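Glucosamine kinase (PDB 6HWJ) phosphorylates D-glucosamine to D-glucosamine 6-phosphate at the expense of ATP and with the help of magnesium ions. Local coordinates at residues A290-I295 against D395-P400; V352-T357 against A363-W368. All coordinates share one frame; numbering follows the deposited sequence.

Overall arrangement
From the N terminus the chain first builds two antiparallel sheets, of five and six strands, and then turns largely helical; both contacts belong to this helical part. The residues just ahead of strand 293-295 open the outer loop, which contact 1 closes about a hundred residues later, where the turn before helix 398-416 meets them. Inside this loop runs helix 335-356, and contact 2 joins its C-terminal end to the start of helix 362-386, six residues on. Contact 2 is therefore nested within contact 1, and the two do not cross. Their centres lie 30 Å apart and their nearest atoms about 15 Å apart, and helix 362-386 directly precedes helix 398-416.

Contact 1: A290-I295 against D395-P400; sequences AGTPLI and DRLLTP
Leu397 lays one methyl, CD1, against the hydroxyl of Thr292, its CD1 lying 3.8 Å from Thr292 OG1, and the two short side chains meet tip to tip. With chi1 at -167°, Thr292 turns OG1 away from its amide N and toward the turn preceding helix 398-416. There it hydrogen-bonds to the carboxylate of Asp394, so a polar atom set against a leucine methyl in a buried position is satisfied. The same carboxylate oxygen, Asp394 OD2, forms a salt bridge with Arg396 NH2 and thus serves both segments.

Arg396 reaches over the more exposed side of the contact. Its guanidinium comes obliquely to Thr292, with NH2 4.4 Å from Thr292 CB, a loose van der Waals approach. A water lying at the guanidinium edge, in its plane, extends the link: it accepts from Arg396 NH2 at 3.0 Å and donates to Ala290 O at 2.9 Å. Direct touching is slight, with 114 Å² buried in all. The turn itself is a 3-10 segment, in which Leu398 N bonds to Asp395 O at 3.1 Å.

This is packing away from the substrate and metal sites. Strand 293-295 is the middle strand of a small antiparallel sheet, between 239-240 and 333-334. Trp249 of helix 243-263 touches both Thr292 and Leu397, while Leu397 also packs on Pro334 of strand 333-334 and on Ala336 of helix 335-356, so the 3-10 turn leading into helix 398-416 packs against the small sheet and touches both helix 243-263 and helix 335-356.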
loop_
_atom_site.group_PDB
_atom_site.type_symbol
_atom_site.label_atom_id
_atom_site.label_comp_id
_atom_site.label_asym_id
_atom_site.label_seq_id
_atom_site.Cartn_x
_atom_site.Cartn_y
_atom_site.Cartn_z
ATOM N N ALA A 290 8.271 21.632 -12.608
ATOM C CA ALA A 290 6.869 22.016 -12.610
ATOM C C ALA A 290 6.218 21.580 -13.916
ATOM O O ALA A 290 6.802 21.709 -14.990
ATOM C CB ALA A 290 6.723 23.523 -12.425
ATOM N N GLY A 291 5.004 21.050 -13.817
ATOM C CA GLY A 291 4.301 20.514 -14.958
ATOM C C GLY A 291 4.421 19.008 -15.124
ATOM O O GLY A 291 3.714 18.439 -15.956
ATOM N N THR A 292 5.294 18.352 -14.372
ATOM C CA THR A 292 5.445 16.909 -14.505
ATOM C C THR A 292 4.137 16.227 -14.112
ATOM O O THR A 292 3.450 16.687 -13.191
ATOM C CB THR A 292 6.606 16.413 -13.638
ATOM O OG1 THR A 292 6.938 15.070 -14.002
ATOM C CG2 THR A 292 6.251 16.458 -12.160
ATOM N N PRO A 293 3.746 15.153 -14.798
ATOM C CA PRO A 293 2.398 14.595 -14.594
ATOM C C PRO A 293 2.279 13.823 -13.291
ATOM O O PRO A 293 3.122 12.978 -12.972
ATOM C CB PRO A 293 2.202 13.675 -15.809
ATOM C CG PRO A 293 3.591 13.258 -16.176
ATOM C CD PRO A 293 4.471 14.468 -15.889
ATOM N N LEU A 294 1.214 14.108 -12.548
ATOM C CA LEU A 294 0.838 13.317 -11.373
ATOM C C LEU A 294 -0.375 12.453 -11.713
ATOM O O LEU A 294 -1.322 12.931 -12.361
ATOM C CB LEU A 294 0.511 14.211 -10.183
ATOM C CG LEU A 294 1.498 15.368 -9.919
ATOM C CD1 LEU A 294 0.982 16.269 -8.790
ATOM C CD2 LEU A 294 2.861 14.796 -9.601
ATOM N N ILE A 295 -0.341 11.196 -11.270
ATOM C CA ILE A 295 -1.413 10.230 -11.500
ATOM C C ILE A 295 -1.736 9.529 -10.182
ATOM O O ILE A 295 -1.019 9.658 -9.193
ATOM C CB ILE A 295 -1.049 9.176 -12.574
ATOM C CG1 ILE A 295 0.188 8.388 -12.165
ATOM C CG2 ILE A 295 -0.829 9.847 -13.947
ATOM C CD1 ILE A 295 0.384 7.101 -12.955
ATOM N N ASP A 395 11.456 10.703 -16.244
ATOM C CA ASP A 395 12.648 10.115 -15.646
ATOM C C ASP A 395 13.639 11.160 -15.148
ATOM O O ASP A 395 14.648 10.795 -14.531
ATOM C CB ASP A 395 13.336 9.156 -16.624
ATOM C CG ASP A 395 13.671 9.804 -17.948
ATOM O OD1 ASP A 395 13.607 11.047 -18.049
ATOM O OD2 ASP A 395 13.982 9.050 -18.889
ATOM N N ARG A 396 13.375 12.444 -15.367
ATOM C CA ARG A 396 14.144 13.465 -14.661
ATOM C C ARG A 396 14.003 13.325 -13.155
ATOM O O ARG A 396 14.885 13.761 -12.416
ATOM C CB ARG A 396 13.701 14.861 -15.100
ATOM C CG ARG A 396 13.909 15.131 -16.593
ATOM C CD ARG A 396 13.296 16.462 -16.986
ATOM N NE ARG A 396 11.869 16.518 -16.675
ATOM C CZ ARG A 396 11.132 17.619 -16.743
ATOM N NH1 ARG A 396 11.685 18.768 -17.118
ATOM N NH2 ARG A 396 9.845 17.570 -16.439
ATOM N N LEU A 397 12.919 12.711 -12.685
ATOM C CA LEU A 397 12.677 12.548 -11.259
ATOM C C LEU A 397 13.431 11.381 -10.655
ATOM O O LEU A 397 13.432 11.242 -9.430
ATOM C CB LEU A 397 11.188 12.363 -11.005
ATOM C CG LEU A 397 10.306 13.586 -11.219
ATOM C CD1 LEU A 397 8.854 13.189 -11.342
ATOM C CD2 LEU A 397 10.498 14.547 -10.063
ATOM N N LEU A 398 14.064 10.529 -11.475
ATOM C CA LEU A 398 14.654 9.310 -10.936
ATOM C C LEU A 398 15.680 9.619 -9.851
ATOM O O LEU A 398 15.605 9.089 -8.743
ATOM C CB LEU A 398 15.300 8.494 -12.057
ATOM C CG LEU A 398 14.359 7.661 -12.921
ATOM C CD1 LEU A 398 15.148 6.824 -13.919
ATOM C CD2 LEU A 398 13.494 6.782 -12.032
ATOM N N THR A 399 16.663 10.471 -10.149
ATOM C CA THR A 399 17.728 10.681 -9.166
ATOM C C THR A 399 17.221 11.371 -7.903
ATOM O O THR A 399 17.463 10.852 -6.805
ATOM C CB THR A 399 18.882 11.439 -9.801
ATOM O OG1 THR A 399 19.335 10.710 -10.950
ATOM C CG2 THR A 399 20.047 11.585 -8.804
ATOM N N PRO A 400 16.543 12.523 -7.965
ATOM C CA PRO A 400 16.089 13.138 -6.702
ATOM C C PRO A 400 15.188 12.239 -5.873
ATOM O O PRO A 400 15.354 12.183 -4.651
ATOM C CB PRO A 400 15.377 14.418 -7.162
ATOM C CG PRO A 400 15.139 14.267 -8.629
ATOM C CD PRO A 400 16.248 13.359 -9.137
HETATM O O HOH W 1 7.831 19.724 -16.831
#

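Contact 2: V352-T357 against A363-W368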
loop_
_atom_site.group_PDB
_atom_site.type_symbol
_atom_site.label_atom_id
_atom_site.label_comp_id
_atom_site.label_asym_id
_atom_site.label_seq_id
_atom_site.Cartn_x
_atom_site.Cartn_y
_atom_site.Cartn_z
ATOM N N VAL A 352 20.654 -6.887 1.573
ATOM C CA VAL A 352 20.270 -7.785 2.663
ATOM C C VAL A 352 20.860 -9.183 2.444
ATOM O O VAL A 352 21.336 -9.822 3.391
ATOM C CB VAL A 352 18.734 -7.827 2.770
ATOM C CG1 VAL A 352 18.284 -9.012 3.649
ATOM C CG2 VAL A 352 18.208 -6.494 3.323
ATOM N N VAL A 353 20.839 -9.676 1.198
ATOM C CA VAL A 353 21.410 -10.995 0.916
ATOM C C VAL A 353 22.875 -11.014 1.310
ATOM O O VAL A 353 23.348 -11.947 1.965
ATOM C CB VAL A 353 21.228 -11.367 -0.571
ATOM C CG1 VAL A 353 22.064 -12.603 -0.937
ATOM C CG2 VAL A 353 19.770 -11.623 -0.883
ATOM N N VAL A 354 23.615 -9.964 0.938
ATOM C CA VAL A 354 25.042 -9.931 1.225
ATOM C C VAL A 354 25.283 -9.847 2.722
ATOM O O VAL A 354 26.195 -10.487 3.257
ATOM C CB VAL A 354 25.700 -8.763 0.470
ATOM C CG1 VAL A 354 27.107 -8.532 0.991
ATOM C CG2 VAL A 354 25.695 -9.046 -1.043
ATOM N N PHE A 355 24.490 -9.048 3.414
ATOM C CA PHE A 355 24.679 -8.821 4.841
ATOM C C PHE A 355 24.334 -10.057 5.672
ATOM O O PHE A 355 25.000 -10.342 6.678
ATOM C CB PHE A 355 23.801 -7.628 5.253
ATOM C CG PHE A 355 23.976 -7.189 6.690
ATOM C CD1 PHE A 355 24.939 -6.267 7.031
ATOM C CD2 PHE A 355 23.111 -7.639 7.675
ATOM C CE1 PHE A 355 25.090 -5.831 8.343
ATOM C CE2 PHE A 355 23.251 -7.204 8.990
ATOM C CZ PHE A 355 24.227 -6.304 9.319
ATOM N N ARG A 356 23.306 -10.803 5.270
ATOM C CA ARG A 356 22.777 -11.882 6.096
ATOM C C ARG A 356 23.316 -13.263 5.747
ATOM O O ARG A 356 23.161 -14.184 6.556
ATOM C CB ARG A 356 21.246 -11.938 5.982
ATOM C CG ARG A 356 20.564 -10.710 6.522
ATOM C CD ARG A 356 19.053 -10.872 6.511
ATOM N NE ARG A 356 18.379 -9.644 6.961
ATOM C CZ ARG A 356 17.073 -9.430 6.859
ATOM N NH1 ARG A 356 16.285 -10.354 6.344
ATOM N NH2 ARG A 356 16.561 -8.286 7.276
ATOM N N THR A 357 23.958 -13.427 4.598
ATOM C CA THR A 357 24.249 -14.769 4.097
ATOM C C THR A 357 25.702 -15.133 4.353
ATOM O O THR A 357 26.598 -14.517 3.755
ATOM C CB THR A 357 23.947 -14.838 2.601
ATOM O OG1 THR A 357 22.617 -14.370 2.352
ATOM C CG2 THR A 357 24.071 -16.280 2.084
ATOM N N ALA A 363 30.256 -10.152 -5.264
ATOM C CA ALA A 363 30.432 -9.736 -6.655
ATOM C C ALA A 363 29.209 -10.052 -7.504
ATOM O O ALA A 363 28.659 -9.133 -8.134
ATOM C CB ALA A 363 31.703 -10.388 -7.226
ATOM N N PRO A 364 28.730 -11.291 -7.566
ATOM C CA PRO A 364 27.513 -11.553 -8.357
ATOM C C PRO A 364 26.284 -10.819 -7.854
ATOM O O PRO A 364 25.433 -10.429 -8.664
ATOM C CB PRO A 364 27.345 -13.076 -8.256
ATOM C CG PRO A 364 28.179 -13.490 -7.074
ATOM C CD PRO A 364 29.327 -12.529 -7.032
ATOM N N VAL A 365 26.146 -10.623 -6.545
ATOM C CA VAL A 365 24.981 -9.911 -6.025
ATOM C C VAL A 365 25.029 -8.447 -6.452
ATOM O O VAL A 365 24.017 -7.871 -6.873
ATOM C CB VAL A 365 24.903 -10.044 -4.493
ATOM C CG1 VAL A 365 23.708 -9.257 -3.948
ATOM C CG2 VAL A 365 24.823 -11.495 -4.078
ATOM N N ARG A 366 26.203 -7.820 -6.365
ATOM C CA ARG A 366 26.301 -6.409 -6.731
ATOM C C ARG A 366 26.124 -6.216 -8.231
ATOM O O ARG A 366 25.497 -5.243 -8.665
ATOM C CB ARG A 366 27.644 -5.841 -6.262
ATOM C CG ARG A 366 27.787 -5.817 -4.739
ATOM C CD ARG A 366 29.124 -5.248 -4.299
ATOM N NE ARG A 366 29.228 -3.811 -4.545
ATOM C CZ ARG A 366 30.341 -3.103 -4.381
ATOM N NH1 ARG A 366 31.459 -3.693 -3.974
ATOM N NH2 ARG A 366 30.339 -1.800 -4.628
ATOM N N ALA A 367 26.633 -7.149 -9.036
ATOM C CA ALA A 367 26.336 -7.132 -10.462
ATOM C C ALA A 367 24.838 -7.240 -10.695
ATOM O O ALA A 367 24.281 -6.564 -11.572
ATOM C CB ALA A 367 27.060 -8.277 -11.166
ATOM N N TRP A 368 24.160 -8.059 -9.889
ATOM C CA TRP A 368 22.719 -8.219 -10.039
ATOM C C TRP A 368 21.980 -6.942 -9.644
ATOM O O TRP A 368 20.980 -6.569 -10.279
ATOM C CB TRP A 368 22.234 -9.416 -9.190
ATOM C CG TRP A 368 20.738 -9.535 -9.144
ATOM C CD1 TRP A 368 19.945 -10.281 -9.968
ATOM C CD2 TRP A 368 19.864 -8.860 -8.240
ATOM N NE1 TRP A 368 18.612 -10.114 -9.618
ATOM C CE2 TRP A 368 18.540 -9.243 -8.567
ATOM C CE3 TRP A 368 20.067 -7.979 -7.164
ATOM C CZ2 TRP A 368 17.426 -8.773 -7.863
ATOM C CZ3 TRP A 368 18.960 -7.516 -6.465
ATOM C CH2 TRP A 368 17.658 -7.918 -6.807
#
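Val354 and Val365 make the closest touch in this alpha-alpha hairpin, in which helix 335-356 ends, a short loop turns the chain, and helix 362-386 sets off beside it. Val354 CG2 reaches Val365 CG1 at 3.5 Å and also meets Val365 CB at 3.7 Å, while the CG2 methyl of Val365 is a little farther off. Thus one methyl of Val354 rests against the branch of Val365, and the two valines lie alongside one another, pointing opposite ways. With Val354 CG1 trans to the amide N (chi1 168°), CG2 is the methyl left to meet Val365. The backbones come within 7.3 Å of each other, measured from Val354 CA to Val365 CA.

Val353 adds a second, looser contact one residue back, its CG1 lying 4.3 Å from Val365 CG2. Val365 therefore takes neighbours from two consecutive residues of the first helix, and the interface is wholly apolar. Helix 194-207 closes in on this side: its Val202 touches Val353, Val365 and Trp368. Trp368, one turn beyond Val365, also packs on Met212 and Leu216 of helix 212-234 and gives its NE1 proton to Ala215 O, which ties the second helix to that neighbour. The exposed, poorly ordered Arg366 forms a salt bridge with Asp430 of helix 422-431.

The first helix ends at Arg356, and Thr357 is the first residue to leave helical geometry. Its hydroxyl, also hydrogen-bonded to Arg203 NE of helix 194-207, turns back to donate to Val353 O at 2.6 Å, meeting the C=O at 133° and tilted 15° from the carbonyl plane.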